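Local coordinates for protein acetyl-CoA acetyltransferase (Elizabethkingia anophelis NUHP1, PDB 6BN2) that probably catalyses the reversible thiolase condensation of two acetyl-CoA molecules to acetoacetyl-CoA and free CoA, at residues G38-K43 / V207-P212; E55-Y60 / D114-V119; Y175-E180 / N334-G339; S285-A290 / L304-A309; T368-L373 / I395-I400. All blocks are in the same frame, centred on the assembly; numbering follows the deposited sequence. Where two conformers were deposited one is given.

Contacts 2, 4 and 5 are buried and all reach the large mixed sheet, contacts 4 and 5 through its neighbouring strands 281-290 and 391-399; Ala307 of the contact 4 helix also packs on Val396 of contact 5. Contact 1 is partly buried and meets contact 2 through Ile42, which packs on Val59 and Val119. Contact 3 lies at the surface, its centre about 40 Å from that of contact 2, but its Leu338 packs on Leu304 of contact 4. Chemistry follows position: contact 2 is a strand pair rich in backbone hydrogen bonds, contacts 1 and 5 are apolar without direct hydrogen bonds, contact 4 adds one serine bond to small-residue packing, and contact 3 combines a lysine tether with tyrosine-isoleucine packing.

Contact 1: G38-K43 / V207-P212; sequences GAVAIK and VPVSIP
Val40, on helix 34-48, meets Val207 and Val209 in a purely apolar cluster. One methyl does most of the work: Val40 CG1, anti to its own backbone N (chi1 171°), projects from the helix into the angle between the two valines. It lies 4.1 Å from Val209 CG2 and 4.2 Å from Val207 CG2. The side chains of Val40 and Val209 cross at about a right angle.

The remaining contacts are between methyl groups and backbone. Val40 CG1 comes within 3.5 Å of Pro208 O, so the proline takes part through its carbonyl. Val207 CG2 rests against the helix backbone, 4.0 Å from Val40 O and 4.4 Å from Ala41 CA. Helix 34-48 is the connection of a beta-alpha-beta crossover from strand 12-24 to strand 59-62 in the N-terminal half of the thiolase fold, and the 207-212 segment runs past its flank. Val207 shares a backbone hydrogen bond with Arg19 of strand 12-24, and Val209 pairs with Phe221 in a two-stranded antiparallel ribbon. No hydrogen bond links helix and segment directly. Ala41 also packs on Ala261 and Ala263 of strand 258-268.

Contact 2: E55-Y60 / D114-V119; sequences EIQDVY and DVEAIV
Ile56, Val59 and Val119 form the apolar centre. Ile56 CG2 lies 3.8 Å from Val119 CG2, which Ile56 CG1 and CD1 also touch. Val59 and Val119 run alongside one another, branches turned in the same direction, with Val59 CG1 at 4.1 Å from Val119 CG1; Ile42 of helix 34-48 covers both. Ile118 CD1 sits over a face of Tyr60 in a CH-pi contact, 4.1 Å from the ring centroid and offset toward the rim.

The backbones join strands 59-62 and 117-125 as parallel neighbours in the N-terminal half of the thiolase sheet. Val119 is gripped on both polar atoms: its N donates to Asp58 O at 3.1 Å, and its O accepts from Tyr60 N at 2.9 Å. Just before strand 59-62, Gln57 N donates to Ala117 O at 2.9 Å. Asp58 N is buried without a partner.

The Gln57 side chain, extended beyond CG, carries the polar edge. Its OE1 receives Glu116 N at 2.7 Å in a fairly straight bond (164° at the hydrogen), and Ala117 N weakly. NE2 donates to a water 2.9 Å away that bonds weakly to Asp114 O. In the second subunit, Lys101 salt-bridges Asp58 OD2, while Tyr286 and Lys310 bond to Asp114.

Contact 3: Y175-E180 / N334-G339; sequences YNITRE and NNKILG
Lys336, Tyr175 and Ile337 bury most of the surface in this contact between the end of helix 328-338 and the segment leading into helix 179-198. Lys336 reaches across with its chain extended beyond CG, and NZ donates to the carbonyl oxygen of Tyr175 at 2.7 Å. The approach is almost collinear with the carbonyl bond (C=O...N angle 170°).

The Tyr175 side chain turns toward Ile337, and the two cross at about a right angle. Ile337 CD1 lies 3.7 Å from Tyr175 CZ, and Ile337 CG1 is as near to Tyr175 CE1, at 3.7 Å. Tyr175 OH, also touched by Ile337 CD1, is hydrogen-bonded to a glycerol, probably from the crystallisation liquor. Crystal neighbours touch all three residues. Ile177 packs on Val329, Leu332 and Ala333 of helix 328-338. Gly339, with positive phi, closes that helix in a Schellman motif and belongs to a calcium site not occupied in this chain.

Segment 175-180 belongs to the long insertion between strands 117-125 and 258-268, the loop domain of thiolases, so the contact ties this domain to the C-terminal half. The lysine charge is met by a main-chain carbonyl dipole, needing no acidic partner within the two segments.

Contact 4: S285-A290 / L304-A309; sequences SYADAA and LPIALA
Ser285, Ala287 and Ala289 meet Ile306 and Ala307 in a helix-on-sheet contact, buried where helix 300-311 lies along strand 281-290 in the C-terminal half of the fold. The two run roughly antiparallel, at 147° between their N-to-C directions. Their axes approach to 6.6 Å, a close fit made possible by the small Ser285, Ala287, Ala289 and Ala307 between them. Tyr286 CA and Ala307 CA are 4.8 Å apart.

Ile306 divides its branches between two alanines. CG2 presses on Ala287, with Ile306 CG2 at 3.5 Å from Ala287 CB. CG1 is anti to the carbonyl carbon (chi1 -59°); at the end of that branch Ile306 CD1 lies 3.9 Å from Ala289 CB. Ala307 CB lies 4.1 Å from Ala287 CB and touches the backbone at Tyr286.

Strand, helix and the following strand 320-323 make a beta-alpha-beta crossover of the thiolase fold, its two strands parallel but not adjacent. Between the two segments the hydrogen bond is Ser285 OG to Ala307 O at 2.7 Å, the hydroxyl donating from above the carbonyl plane, 45° out of it. OG occupies the crowded position between its backbone N and carbonyl carbon. Lys310 and Lys302 of the same helix bond to Tyr286 O and Ala290 O.

Tyr286 and Asp288 point from the other side of the strand, toward helix 98-111. Tyr286 OH bonds to Asp114 of the second subunit, and Asp288 forms a salt bridge with Lys101 and a hydrogen bond with Ser393 OG of its own chain.

Contact 5: T368-L373 / I395-I400; sequences TLINVL and IVIENI
Leu369, Ile370 and Leu373 of helix 358-375 pack on Ile397 and Asn399 of strand 391-399, a helix-on-sheet contact in the C-terminal half of the thiolase fold. The helix leads into strand 380-387, which pairs antiparallel with 391-399, so it lies over the strands that follow it. Helix and strand axes run 38° apart in the same general direction, 8.8 Å at their closest.

Leu369 comes first, meeting Ile397 tip to tip: Leu369 CD2 is 3.8 Å from Ile397 CD1. Its other neighbours include Ala383 of strand 380-387 and Glu322 of strand 320-323.

Ile370 crosses Ile397 at about a right angle, its CG1 lying 3.6 Å from Ile397 CD1. Ile397 CD1 thus sits between Leu369 and Ile370. With CG1 between its backbone N and carbonyl carbon (chi1 65°), Ile397 presents that atom to Leu369 CD2 and Leu373 CD1. The carbonyl of Ile370 is bridged to the strand by water, which donates to Ile370 O at 3.0 Å and to Asn399 OD1 at 2.9 Å. The same OD1 accepts from Lys374, while ND2 donates to Ala378 O, so both ends of this buried amide are satisfied.

Leu373, a turn after Leu369, closes the row. Its CD1 reaches Ile397 CG1 at 3.9 Å. Leu373 and Asn399 pass one another in opposite senses, with Leu373 CB 3.8 Å from Asn399 CB.

Contact 1: G38-K43 / V207-P212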
# COMPACT_ATOMS: atom_id res chain seq x y z
N GLY A 38 12.29 -1.76 -9.32
CA GLY A 38 10.94 -1.79 -9.85
C GLY A 38 10.87 -1.24 -11.27
O GLY A 38 10.18 -1.79 -12.12
N ALA A 39 11.59 -0.14 -11.52
CA ALA A 39 11.65 0.43 -12.87
C ALA A 39 12.19 -0.58 -13.88
O ALA A 39 11.66 -0.68 -15.00
CB ALA A 39 12.51 1.69 -12.88
N VAL A 40 13.24 -1.31 -13.52
CA VAL A 40 13.82 -2.30 -14.44
C VAL A 40 12.79 -3.38 -14.75
O VAL A 40 12.64 -3.80 -15.91
CB VAL A 40 15.10 -2.90 -13.84
CG1 VAL A 40 15.57 -4.09 -14.69
CG2 VAL A 40 16.21 -1.84 -13.74
N ALA A 41 12.07 -3.85 -13.72
CA ALA A 41 11.11 -4.92 -13.95
C ALA A 41 9.94 -4.42 -14.80
O ALA A 41 9.50 -5.11 -15.73
CB ALA A 41 10.61 -5.50 -12.62
N ILE A 42 9.42 -3.23 -14.49
CA ILE A 42 8.29 -2.72 -15.25
C ILE A 42 8.69 -2.48 -16.70
O ILE A 42 7.96 -2.86 -17.63
CB ILE A 42 7.73 -1.43 -14.61
CG1 ILE A 42 7.13 -1.73 -13.24
CG2 ILE A 42 6.67 -0.82 -15.53
CD1 ILE A 42 6.81 -0.43 -12.44
N LYS A 43 9.84 -1.85 -16.92
CA LYS A 43 10.27 -1.62 -18.30
C LYS A 43 10.48 -2.95 -19.01
O LYS A 43 10.11 -3.09 -20.18
CB LYS A 43 11.56 -0.80 -18.33
CG LYS A 43 12.05 -0.55 -19.76
CD LYS A 43 13.07 0.57 -19.80
CE LYS A 43 13.38 0.95 -21.26
NZ LYS A 43 13.99 -0.20 -21.97
N VAL A 207 15.07 -10.34 -16.38
CA VAL A 207 15.58 -9.17 -17.09
C VAL A 207 16.76 -8.63 -16.30
O VAL A 207 16.66 -8.45 -15.08
CB VAL A 207 14.49 -8.09 -17.30
CG1 VAL A 207 13.45 -8.63 -18.28
CG2 VAL A 207 13.83 -7.67 -15.99
N PRO A 208 17.89 -8.36 -16.94
CA PRO A 208 19.10 -7.99 -16.20
C PRO A 208 19.05 -6.56 -15.70
O PRO A 208 18.31 -5.71 -16.20
CB PRO A 208 20.20 -8.15 -17.25
CG PRO A 208 19.48 -7.86 -18.57
CD PRO A 208 18.12 -8.50 -18.39
N VAL A 209 19.89 -6.30 -14.70
CA VAL A 209 20.06 -4.98 -14.12
C VAL A 209 21.44 -4.48 -14.46
O VAL A 209 22.43 -5.16 -14.16
CB VAL A 209 19.88 -5.00 -12.59
CG1 VAL A 209 20.07 -3.59 -12.02
CG2 VAL A 209 18.53 -5.58 -12.21
N SER A 210 21.52 -3.30 -15.07
CA SER A 210 22.80 -2.67 -15.35
C SER A 210 23.16 -1.78 -14.17
O SER A 210 22.35 -0.95 -13.74
CB SER A 210 22.73 -1.86 -16.64
OG SER A 210 23.96 -1.21 -16.90
N ILE A 211 24.36 -1.96 -13.63
CA ILE A 211 24.77 -1.30 -12.39
C ILE A 211 25.88 -0.30 -12.73
O ILE A 211 27.00 -0.70 -13.07
CB ILE A 211 25.24 -2.32 -11.35
CG1 ILE A 211 24.09 -3.28 -11.01
CG2 ILE A 211 25.73 -1.61 -10.09
CD1 ILE A 211 24.54 -4.56 -10.39
N PRO A 212 25.61 1.01 -12.65
CA PRO A 212 26.64 1.99 -12.98
C PRO A 212 27.83 1.88 -12.04
O PRO A 212 27.69 1.60 -10.85
CB PRO A 212 25.92 3.33 -12.82
CG PRO A 212 24.82 3.05 -11.84
CD PRO A 212 24.37 1.64 -12.16

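Contact 2: E55-Y60 / D114-V119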
# COMPACT_ATOMS: atom_id res chain seq x y z
N GLU A 55 -0.49 2.88 -22.92
CA GLU A 55 -1.63 2.00 -22.75
C GLU A 55 -1.87 1.63 -21.29
O GLU A 55 -2.98 1.18 -20.95
CB GLU A 55 -1.44 0.72 -23.56
CG GLU A 55 -1.45 0.92 -25.08
CD GLU A 55 -2.84 1.08 -25.67
OE1 GLU A 55 -3.83 0.98 -24.91
OE2 GLU A 55 -2.95 1.27 -26.90
N ILE A 56 -0.86 1.78 -20.43
CA ILE A 56 -0.97 1.36 -19.02
C ILE A 56 -1.79 2.38 -18.25
O ILE A 56 -1.47 3.58 -18.25
CB ILE A 56 0.43 1.20 -18.40
CG1 ILE A 56 1.19 0.07 -19.10
CG2 ILE A 56 0.31 0.92 -16.89
CD1 ILE A 56 0.42 -1.26 -19.14
N GLN A 57 -2.85 1.92 -17.57
CA GLN A 57 -3.77 2.86 -16.91
C GLN A 57 -3.56 2.98 -15.41
O GLN A 57 -4.14 3.88 -14.78
CB GLN A 57 -5.22 2.45 -17.19
CG GLN A 57 -5.59 2.66 -18.65
CD GLN A 57 -6.94 2.06 -18.97
OE1 GLN A 57 -7.04 0.91 -19.40
NE2 GLN A 57 -8.00 2.84 -18.75
N ASP A 58 -2.75 2.10 -14.82
CA ASP A 58 -2.47 2.13 -13.39
C ASP A 58 -1.27 1.22 -13.16
O ASP A 58 -0.94 0.39 -14.01
CB ASP A 58 -3.68 1.67 -12.55
CG ASP A 58 -3.79 2.39 -11.20
OD1 ASP A 58 -2.76 2.83 -10.65
OD2 ASP A 58 -4.93 2.47 -10.68
N VAL A 59 -0.62 1.42 -12.03
CA VAL A 59 0.54 0.63 -11.62
C VAL A 59 0.37 0.36 -10.14
O VAL A 59 0.29 1.30 -9.34
CB VAL A 59 1.86 1.39 -11.84
CG1 VAL A 59 3.05 0.56 -11.31
CG2 VAL A 59 2.08 1.76 -13.32
N TYR A 60 0.34 -0.92 -9.75
CA TYR A 60 0.32 -1.33 -8.35
C TYR A 60 1.61 -2.07 -8.05
O TYR A 60 1.88 -3.09 -8.69
CB TYR A 60 -0.85 -2.26 -8.02
CG TYR A 60 -2.25 -1.69 -8.17
CD1 TYR A 60 -3.34 -2.54 -8.16
CD2 TYR A 60 -2.47 -0.32 -8.33
CE1 TYR A 60 -4.63 -2.06 -8.29
CE2 TYR A 60 -3.77 0.17 -8.47
CZ TYR A 60 -4.84 -0.70 -8.44
OH TYR A 60 -6.14 -0.23 -8.56
N ASP A 114 -12.84 -0.88 -14.73
CA ASP A 114 -12.24 0.44 -14.62
C ASP A 114 -10.99 0.61 -15.46
O ASP A 114 -10.69 1.74 -15.87
CB ASP A 114 -11.89 0.75 -13.16
CG ASP A 114 -13.12 0.90 -12.32
OD1 ASP A 114 -14.00 1.69 -12.73
OD2 ASP A 114 -13.20 0.23 -11.27
N VAL A 115 -10.26 -0.46 -15.73
CA VAL A 115 -9.06 -0.38 -16.57
C VAL A 115 -9.04 -1.55 -17.54
O VAL A 115 -9.58 -2.63 -17.25
CB VAL A 115 -7.75 -0.36 -15.75
CG1 VAL A 115 -7.71 0.86 -14.79
CG2 VAL A 115 -7.60 -1.68 -15.00
N GLU A 116 -8.38 -1.34 -18.68
CA GLU A 116 -8.16 -2.38 -19.67
C GLU A 116 -6.73 -2.91 -19.68
O GLU A 116 -6.49 -4.00 -20.19
CB GLU A 116 -8.49 -1.86 -21.08
CG GLU A 116 -9.92 -1.33 -21.21
CD GLU A 116 -10.95 -2.44 -21.19
OE1 GLU A 116 -10.88 -3.36 -22.06
OE2 GLU A 116 -11.83 -2.38 -20.32
N ALA A 117 -5.78 -2.15 -19.12
CA ALA A 117 -4.39 -2.59 -19.07
C ALA A 117 -3.78 -1.98 -17.83
O ALA A 117 -3.96 -0.79 -17.58
CB ALA A 117 -3.60 -2.15 -20.32
N ILE A 118 -3.05 -2.80 -17.07
CA ILE A 118 -2.56 -2.39 -15.76
C ILE A 118 -1.29 -3.17 -15.45
O ILE A 118 -1.15 -4.34 -15.84
CB ILE A 118 -3.66 -2.58 -14.69
CG1 ILE A 118 -3.18 -2.14 -13.30
CG2 ILE A 118 -4.18 -4.02 -14.65
CD1 ILE A 118 -4.36 -1.94 -12.30
N VAL A 119 -0.33 -2.51 -14.79
CA VAL A 119 0.91 -3.14 -14.34
C VAL A 119 0.76 -3.49 -12.87
O VAL A 119 0.29 -2.67 -12.07
CB VAL A 119 2.12 -2.21 -14.54
CG1 VAL A 119 3.34 -2.71 -13.74
CG2 VAL A 119 2.46 -2.04 -16.03
O HOH W 1 -10.70 1.98 -19.35

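Contact 3: Y175-E180 / N334-G339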
# COMPACT_ATOMS: atom_id res chain seq x y z
N TYR A 175 3.91 -29.44 13.76
CA TYR A 175 3.70 -30.32 12.62
C TYR A 175 4.76 -31.42 12.51
O TYR A 175 4.79 -32.14 11.50
CB TYR A 175 3.61 -29.48 11.34
CG TYR A 175 2.25 -28.84 11.25
CD1 TYR A 175 1.16 -29.56 10.78
CD2 TYR A 175 2.04 -27.54 11.69
CE1 TYR A 175 -0.11 -28.99 10.73
CE2 TYR A 175 0.78 -26.96 11.64
CZ TYR A 175 -0.29 -27.69 11.15
OH TYR A 175 -1.55 -27.14 11.10
N ASN A 176 5.59 -31.58 13.54
CA ASN A 176 6.59 -32.66 13.61
C ASN A 176 7.47 -32.67 12.37
O ASN A 176 7.64 -33.69 11.69
CB ASN A 176 5.93 -34.02 13.83
CG ASN A 176 6.93 -35.09 14.24
OD1 ASN A 176 7.98 -34.80 14.81
ND2 ASN A 176 6.61 -36.35 13.93
N ILE A 177 8.06 -31.51 12.08
CA ILE A 177 8.98 -31.35 10.96
C ILE A 177 10.37 -31.18 11.54
O ILE A 177 10.64 -30.20 12.25
CB ILE A 177 8.59 -30.16 10.08
CG1 ILE A 177 7.16 -30.40 9.55
CG2 ILE A 177 9.61 -29.99 8.96
CD1 ILE A 177 6.50 -29.17 8.96
N THR A 178 11.26 -32.12 11.26
CA THR A 178 12.53 -32.19 11.96
C THR A 178 13.60 -31.34 11.28
O THR A 178 13.46 -30.90 10.14
CB THR A 178 13.02 -33.64 12.03
OG1 THR A 178 13.33 -34.11 10.72
CG2 THR A 178 11.94 -34.55 12.64
N ARG A 179 14.70 -31.13 12.02
CA ARG A 179 15.88 -30.48 11.45
C ARG A 179 16.35 -31.19 10.18
O ARG A 179 16.64 -30.54 9.17
CB ARG A 179 16.99 -30.47 12.51
CG ARG A 179 18.42 -30.26 11.98
CD ARG A 179 18.58 -28.85 11.46
NE ARG A 179 19.93 -28.57 10.96
CZ ARG A 179 20.92 -28.11 11.72
NH1 ARG A 179 20.73 -27.89 13.02
NH2 ARG A 179 22.10 -27.85 11.18
N GLU A 180 16.41 -32.52 10.22
CA GLU A 180 16.89 -33.26 9.05
C GLU A 180 15.97 -33.08 7.86
O GLU A 180 16.43 -32.95 6.72
CB GLU A 180 17.03 -34.75 9.40
CG GLU A 180 18.16 -35.07 10.37
CD GLU A 180 17.85 -34.72 11.83
OE1 GLU A 180 16.69 -34.39 12.18
OE2 GLU A 180 18.80 -34.78 12.65
N ASN A 334 3.10 -26.72 4.57
CA ASN A 334 1.97 -26.58 3.66
C ASN A 334 1.85 -27.77 2.72
O ASN A 334 0.73 -28.20 2.40
CB ASN A 334 2.06 -25.26 2.90
CG ASN A 334 1.73 -24.07 3.80
OD1 ASN A 334 0.59 -23.89 4.23
ND2 ASN A 334 2.74 -23.28 4.14
N ASN A 335 2.98 -28.35 2.27
CA ASN A 335 2.89 -29.58 1.47
C ASN A 335 2.22 -30.69 2.26
O ASN A 335 1.38 -31.43 1.72
CB ASN A 335 4.28 -30.04 1.01
CG ASN A 335 4.84 -29.23 -0.13
OD1 ASN A 335 4.20 -28.30 -0.63
ND2 ASN A 335 6.06 -29.57 -0.57
N LYS A 336 2.59 -30.83 3.53
CA LYS A 336 2.08 -31.90 4.37
C LYS A 336 0.59 -31.73 4.63
O LYS A 336 -0.18 -32.71 4.58
CB LYS A 336 2.87 -31.89 5.69
CG LYS A 336 3.08 -33.20 6.37
CD LYS A 336 3.93 -32.96 7.62
CE LYS A 336 4.12 -34.24 8.41
NZ LYS A 336 5.03 -34.03 9.57
N ILE A 337 0.17 -30.50 4.93
CA ILE A 337 -1.23 -30.23 5.26
C ILE A 337 -2.12 -30.48 4.05
O ILE A 337 -3.20 -31.06 4.18
CB ILE A 337 -1.37 -28.79 5.76
CG1 ILE A 337 -0.69 -28.65 7.13
CG2 ILE A 337 -2.85 -28.36 5.83
CD1 ILE A 337 -0.51 -27.18 7.54
N LEU A 338 -1.69 -30.03 2.88
CA LEU A 338 -2.46 -30.17 1.65
C LEU A 338 -2.23 -31.50 0.96
O LEU A 338 -2.95 -31.80 -0.00
CB LEU A 338 -2.12 -29.02 0.68
CG LEU A 338 -2.52 -27.63 1.16
CD1 LEU A 338 -1.88 -26.57 0.24
CD2 LEU A 338 -4.04 -27.50 1.18
N GLY A 339 -1.26 -32.29 1.40
CA GLY A 339 -1.01 -33.57 0.78
C GLY A 339 -0.39 -33.46 -0.59
O GLY A 339 -0.62 -34.32 -1.44

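Contact 4: S285-A290 / L304-A309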
# COMPACT_ATOMS: atom_id res chain seq x y z
N SER A 285 -8.70 -17.36 -10.58
CA SER A 285 -9.27 -16.97 -9.30
C SER A 285 -8.14 -16.61 -8.35
O SER A 285 -6.96 -16.83 -8.63
CB SER A 285 -10.11 -18.09 -8.69
OG SER A 285 -9.26 -19.19 -8.39
N TYR A 286 -8.52 -16.06 -7.20
CA TYR A 286 -7.54 -15.66 -6.19
C TYR A 286 -8.29 -15.50 -4.88
O TYR A 286 -9.52 -15.39 -4.86
CB TYR A 286 -6.80 -14.35 -6.57
CG TYR A 286 -7.78 -13.35 -7.12
CD1 TYR A 286 -8.57 -12.59 -6.26
CD2 TYR A 286 -7.98 -13.23 -8.49
CE1 TYR A 286 -9.53 -11.74 -6.75
CE2 TYR A 286 -8.94 -12.37 -8.99
CZ TYR A 286 -9.71 -11.63 -8.11
OH TYR A 286 -10.70 -10.78 -8.59
N ALA A 287 -7.53 -15.48 -3.78
CA ALA A 287 -8.16 -15.35 -2.47
C ALA A 287 -7.12 -14.96 -1.43
O ALA A 287 -5.94 -15.27 -1.57
CB ALA A 287 -8.84 -16.66 -2.03
N ASP A 288 -7.60 -14.29 -0.39
CA ASP A 288 -6.83 -14.06 0.82
C ASP A 288 -7.43 -14.89 1.95
O ASP A 288 -8.64 -15.14 1.98
CB ASP A 288 -6.87 -12.59 1.24
CG ASP A 288 -6.31 -11.66 0.19
OD1 ASP A 288 -5.12 -11.80 -0.15
OD2 ASP A 288 -7.07 -10.81 -0.34
N ALA A 289 -6.60 -15.26 2.91
CA ALA A 289 -7.11 -15.84 4.15
C ALA A 289 -6.21 -15.40 5.29
O ALA A 289 -5.08 -14.96 5.08
CB ALA A 289 -7.15 -17.38 4.07
N ALA A 290 -6.72 -15.51 6.52
CA ALA A 290 -5.88 -15.18 7.66
C ALA A 290 -6.22 -16.06 8.85
O ALA A 290 -7.35 -16.55 8.97
CB ALA A 290 -6.02 -13.69 8.03
N LEU A 304 -5.37 -21.26 -0.29
CA LEU A 304 -5.48 -21.96 -1.57
C LEU A 304 -6.83 -22.65 -1.75
O LEU A 304 -7.43 -22.51 -2.83
CB LEU A 304 -4.31 -22.94 -1.75
CG LEU A 304 -4.42 -23.77 -3.03
CD1 LEU A 304 -4.40 -22.86 -4.25
CD2 LEU A 304 -3.27 -24.76 -3.10
N PRO A 305 -7.38 -23.37 -0.77
CA PRO A 305 -8.72 -23.96 -0.97
C PRO A 305 -9.79 -22.94 -1.28
O PRO A 305 -10.72 -23.25 -2.03
CB PRO A 305 -8.99 -24.68 0.36
CG PRO A 305 -7.59 -25.04 0.85
CD PRO A 305 -6.77 -23.83 0.50
N ILE A 306 -9.69 -21.72 -0.74
CA ILE A 306 -10.68 -20.69 -1.08
C ILE A 306 -10.58 -20.33 -2.55
O ILE A 306 -11.60 -20.23 -3.26
CB ILE A 306 -10.51 -19.45 -0.19
CG1 ILE A 306 -10.67 -19.82 1.28
CG2 ILE A 306 -11.55 -18.40 -0.60
CD1 ILE A 306 -10.39 -18.66 2.22
N ALA A 307 -9.35 -20.13 -3.03
CA ALA A 307 -9.16 -19.82 -4.45
C ALA A 307 -9.62 -20.97 -5.32
O ALA A 307 -10.24 -20.75 -6.37
CB ALA A 307 -7.69 -19.48 -4.73
N LEU A 308 -9.35 -22.21 -4.92
CA LEU A 308 -9.81 -23.34 -5.72
C LEU A 308 -11.33 -23.37 -5.80
O LEU A 308 -11.90 -23.60 -6.87
CB LEU A 308 -9.29 -24.66 -5.15
CG LEU A 308 -7.77 -24.83 -5.29
CD1 LEU A 308 -7.31 -26.08 -4.53
CD2 LEU A 308 -7.40 -24.93 -6.76
N ALA A 309 -12.01 -23.14 -4.67
CA ALA A 309 -13.47 -23.17 -4.70
C ALA A 309 -14.02 -22.07 -5.60
O ALA A 309 -15.00 -22.28 -6.33
CB ALA A 309 -14.03 -23.04 -3.29

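Contact 5: T368-L373 / I395-I400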
# COMPACT_ATOMS: atom_id res chain seq x y z
N THR A 368 7.43 -16.98 -12.07
CA THR A 368 8.06 -18.28 -12.18
C THR A 368 7.04 -19.37 -12.52
O THR A 368 7.31 -20.22 -13.38
CB THR A 368 8.80 -18.61 -10.89
OG1 THR A 368 9.83 -17.63 -10.70
CG2 THR A 368 9.42 -20.01 -10.93
N LEU A 369 5.88 -19.34 -11.87
CA LEU A 369 4.83 -20.34 -12.14
C LEU A 369 4.41 -20.33 -13.61
O LEU A 369 4.23 -21.40 -14.20
CB LEU A 369 3.62 -20.07 -11.24
CG LEU A 369 2.44 -21.01 -11.46
CD1 LEU A 369 2.82 -22.44 -11.07
CD2 LEU A 369 1.25 -20.55 -10.63
N ILE A 370 4.23 -19.15 -14.20
CA ILE A 370 3.87 -19.08 -15.62
C ILE A 370 4.85 -19.89 -16.46
O ILE A 370 4.46 -20.65 -17.35
CB ILE A 370 3.83 -17.61 -16.09
CG1 ILE A 370 2.61 -16.93 -15.48
CG2 ILE A 370 3.83 -17.53 -17.64
CD1 ILE A 370 2.67 -15.40 -15.54
N ASN A 371 6.14 -19.72 -16.18
CA ASN A 371 7.14 -20.40 -16.98
C ASN A 371 7.24 -21.88 -16.62
O ASN A 371 7.47 -22.69 -17.52
CB ASN A 371 8.46 -19.66 -16.83
CG ASN A 371 8.41 -18.34 -17.55
OD1 ASN A 371 8.17 -17.27 -16.95
ND2 ASN A 371 8.55 -18.40 -18.86
N VAL A 372 7.05 -22.25 -15.36
CA VAL A 372 6.98 -23.66 -15.00
C VAL A 372 5.88 -24.36 -15.79
O VAL A 372 6.07 -25.46 -16.33
CB VAL A 372 6.76 -23.83 -13.48
CG1 VAL A 372 6.27 -25.25 -13.18
CG2 VAL A 372 8.03 -23.51 -12.69
N LEU A 373 4.69 -23.73 -15.88
CA LEU A 373 3.60 -24.36 -16.63
C LEU A 373 3.97 -24.54 -18.10
O LEU A 373 3.68 -25.59 -18.69
CB LEU A 373 2.32 -23.54 -16.48
CG LEU A 373 1.74 -23.44 -15.07
CD1 LEU A 373 0.53 -22.50 -15.13
CD2 LEU A 373 1.34 -24.82 -14.54
N ILE A 395 -3.38 -17.61 -5.70
CA ILE A 395 -3.90 -17.30 -7.03
C ILE A 395 -3.81 -18.55 -7.89
O ILE A 395 -2.86 -19.34 -7.77
CB ILE A 395 -3.14 -16.10 -7.64
CG1 ILE A 395 -3.79 -15.65 -8.96
CG2 ILE A 395 -1.62 -16.41 -7.82
CD1 ILE A 395 -3.21 -14.31 -9.46
N VAL A 396 -4.83 -18.76 -8.72
CA VAL A 396 -4.90 -19.88 -9.66
C VAL A 396 -4.82 -19.30 -11.06
O VAL A 396 -5.55 -18.36 -11.39
CB VAL A 396 -6.20 -20.68 -9.46
CG1 VAL A 396 -6.30 -21.81 -10.50
CG2 VAL A 396 -6.26 -21.24 -8.04
N ILE A 397 -3.92 -19.85 -11.90
CA ILE A 397 -3.81 -19.36 -13.26
C ILE A 397 -3.93 -20.53 -14.22
O ILE A 397 -3.75 -21.69 -13.86
CB ILE A 397 -2.49 -18.60 -13.53
CG1 ILE A 397 -1.28 -19.53 -13.41
CG2 ILE A 397 -2.37 -17.37 -12.62
CD1 ILE A 397 0.05 -18.85 -13.79
N GLU A 398 -4.30 -20.20 -15.46
CA GLU A 398 -4.42 -21.19 -16.52
C GLU A 398 -3.40 -20.83 -17.60
O GLU A 398 -3.45 -19.74 -18.16
CB GLU A 398 -5.83 -21.23 -17.11
CG GLU A 398 -5.95 -22.25 -18.26
CD GLU A 398 -7.28 -22.17 -19.01
OE1 GLU A 398 -8.18 -21.42 -18.56
OE2 GLU A 398 -7.41 -22.84 -20.05
N ASN A 399 -2.47 -21.74 -17.85
CA ASN A 399 -1.53 -21.56 -18.94
C ASN A 399 -2.26 -21.57 -20.28
O ASN A 399 -3.12 -22.43 -20.53
CB ASN A 399 -0.47 -22.66 -18.90
CG ASN A 399 0.53 -22.56 -20.05
OD1 ASN A 399 0.91 -21.46 -20.45
ND2 ASN A 399 0.94 -23.72 -20.59
N ILE A 400 -1.93 -20.61 -21.14
CA ILE A 400 -2.47 -20.53 -22.50
C ILE A 400 -1.37 -21.00 -23.44
O ILE A 400 -0.33 -20.35 -23.56
CB ILE A 400 -2.94 -19.10 -22.84
CG1 ILE A 400 -3.99 -18.62 -21.83
CG2 ILE A 400 -3.44 -19.02 -24.28
CD1 ILE A 400 -5.16 -19.57 -21.66
O HOH W 2 1.63 -20.04 -18.04